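Local coordinates for protein 6-phospho-alpha-glucosidase (Merdibacter massiliensis, PDB 6VC6) that probably hydrolyses 6-phospho-alpha-glucosides as a family 4 glycosidase, with NAD and a manganese ion bound at its active site, at residues Leu20-Val24 with Phe51-Phe56. Sequence-based numbering, arbitrary orientation.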
loop_
_atom_site.group_PDB
_atom_site.type_symbol
_atom_site.label_atom_id
_atom_site.label_comp_id
_atom_site.label_asym_id
_atom_site.label_seq_id
_atom_site.Cartn_x
_atom_site.Cartn_y
_atom_site.Cartn_z
ATOM N N LEU A 20 7.419 14.589 6.612
ATOM C CA LEU A 20 8.277 15.558 7.284
ATOM C C LEU A 20 7.525 16.293 8.386
ATOM O O LEU A 20 8.094 16.598 9.441
ATOM C CB LEU A 20 8.846 16.551 6.269
ATOM C CG LEU A 20 9.534 15.955 5.039
ATOM C CD1 LEU A 20 10.095 17.058 4.154
ATOM C CD2 LEU A 20 10.629 14.983 5.449
ATOM N N LYS A 21 6.243 16.589 8.159
ATOM C CA LYS A 21 5.446 17.241 9.192
ATOM C C LYS A 21 5.078 16.273 10.308
ATOM O O LYS A 21 4.920 16.691 11.461
ATOM C CB LYS A 21 4.188 17.853 8.574
ATOM C CG LYS A 21 4.464 19.048 7.675
ATOM C CD LYS A 21 3.604 19.013 6.421
ATOM C CE LYS A 21 2.403 19.934 6.542
ATOM N NZ LYS A 21 1.836 20.274 5.207
ATOM N N SER A 22 4.938 14.984 9.991
ATOM C CA SER A 22 4.651 13.996 11.025
ATOM C C SER A 22 5.865 13.759 11.913
ATOM O O SER A 22 5.727 13.602 13.132
ATOM C CB SER A 22 4.187 12.687 10.387
ATOM O OG SER A 22 2.928 12.843 9.755
ATOM N N PHE A 23 7.063 13.728 11.319
ATOM C CA PHE A 23 8.283 13.578 12.107
ATOM C C PHE A 23 8.427 14.695 13.131
ATOM O O PHE A 23 8.994 14.482 14.210
ATOM C CB PHE A 23 9.505 13.551 11.187
ATOM C CG PHE A 23 9.648 12.278 10.399
ATOM C CD1 PHE A 23 9.322 11.057 10.963
ATOM C CD2 PHE A 23 10.116 12.306 9.095
ATOM C CE1 PHE A 23 9.459 9.884 10.240
ATOM C CE2 PHE A 23 10.253 11.138 8.367
ATOM C CZ PHE A 23 9.923 9.927 8.941
ATOM N N VAL A 24 7.920 15.889 12.815
ATOM C CA VAL A 24 7.968 16.997 13.761
ATOM C C VAL A 24 6.954 16.790 14.881
ATOM O O VAL A 24 7.241 17.055 16.055
ATOM C CB VAL A 24 7.737 18.329 13.024
ATOM C CG1 VAL A 24 7.462 19.453 14.013
ATOM C CG2 VAL A 24 8.931 18.664 12.143
ATOM N N PHE A 51 11.789 22.436 0.987
ATOM C CA PHE A 51 10.723 22.680 1.952
ATOM C C PHE A 51 11.062 22.067 3.304
ATOM O O PHE A 51 10.780 22.660 4.352
ATOM C CB PHE A 51 9.399 22.123 1.424
ATOM C CG PHE A 51 8.361 21.908 2.492
ATOM C CD1 PHE A 51 8.132 20.645 3.013
ATOM C CD2 PHE A 51 7.612 22.970 2.970
ATOM C CE1 PHE A 51 7.179 20.446 3.995
ATOM C CE2 PHE A 51 6.656 22.777 3.950
ATOM C CZ PHE A 51 6.440 21.513 4.464
ATOM N N GLY A 52 11.670 20.880 3.298
ATOM C CA GLY A 52 12.030 20.239 4.552
ATOM C C GLY A 52 13.093 21.003 5.316
ATOM O O GLY A 52 13.049 21.080 6.547
ATOM N N LYS A 53 14.060 21.583 4.600
ATOM C CA LYS A 53 15.108 22.351 5.265
ATOM C C LYS A 53 14.531 23.569 5.974
ATOM O O LYS A 53 14.989 23.937 7.062
ATOM C CB LYS A 53 16.175 22.769 4.254
ATOM C CG LYS A 53 17.012 21.612 3.732
ATOM C CD LYS A 53 18.433 22.047 3.417
ATOM C CE LYS A 53 18.492 22.859 2.134
ATOM N NZ LYS A 53 19.829 23.482 1.934
ATOM N N ILE A 54 13.561 24.218 5.346
ATOM C CA ILE A 54 12.879 25.317 6.000
ATOM C C ILE A 54 12.085 24.836 7.201
ATOM O O ILE A 54 12.132 25.437 8.264
ATOM C CB ILE A 54 11.928 26.047 5.041
ATOM C CG1 ILE A 54 12.705 26.685 3.905
ATOM C CG2 ILE A 54 11.159 27.127 5.771
ATOM C CD1 ILE A 54 11.814 27.255 2.834
ATOM N N LEU A 55 11.362 23.741 7.024
ATOM C CA LEU A 55 10.514 23.223 8.085
ATOM C C LEU A 55 11.316 22.761 9.284
ATOM O O LEU A 55 10.992 23.067 10.415
ATOM C CB LEU A 55 9.677 22.066 7.556
ATOM C CG LEU A 55 8.951 21.209 8.583
ATOM C CD1 LEU A 55 7.625 21.838 8.956
ATOM C CD2 LEU A 55 8.749 19.800 8.053
ATOM N N PHE A 56 12.381 22.026 9.019
ATOM C CA PHE A 56 13.234 21.521 10.076
ATOM C C PHE A 56 13.973 22.628 10.816
ATOM O O PHE A 56 14.155 22.561 12.025
ATOM C CB PHE A 56 14.150 20.419 9.560
ATOM C CG PHE A 56 13.406 19.205 9.088
ATOM C CD1 PHE A 56 12.321 18.731 9.798
ATOM C CD2 PHE A 56 13.775 18.554 7.935
ATOM C CE1 PHE A 56 11.627 17.620 9.370
ATOM C CE2 PHE A 56 13.085 17.444 7.501
ATOM C CZ PHE A 56 12.010 16.978 8.218
#
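With CG anti to its carbonyl carbon (chi1 -52°), Leu-20 reaches across to helix 42-59, and Leu-55, its CG anti to the backbone N (chi1 167°), brings CD2 up to Leu-20. Leu-20 is a knob in the hole formed by Phe-51, Gly-52, Leu-55 and Phe-56. Its CD1 lies 3.7 Å from Gly-52 CA, so close that a beta carbon on the glycine would clash with it, while Leu-20 CD2 meets Phe-56 CZ at 3.7 Å. Leu-55 CD2 presses on Leu-20 CB, 3.7 Å away, and on the Leu-20 carbonyl oxygen. Segments 20-24 and 51-56 run nearly parallel, their axes 17° apart and 10.6 Å from each other at closest approach; the helices carrying them are successive ones of the Rossmann-type NAD-binding domain, linked through strand 32-38. Leu-35 of that strand touches both Leu-20 and Phe-56, closing the contact on the sheet side. Further along, Val-24 CG2 abuts the edge of the Phe-56 ring, 4.0 Å from CE1, and the same ring packs edge-to-face with Phe-65. With the Phe-56 ring cut back to an alanine, Leu-20 CD2 and Val-24 CG2 would probably lose their aromatic neighbour and a gap would be likely to open between the helices. Toward the start of segment 51-56, the aliphatic part of Lys-21 brings CD to the edge of the Phe-51 ring, 4.3 Å from CZ, and Lys-21 NZ makes a long, weak ion pair with Glu-298.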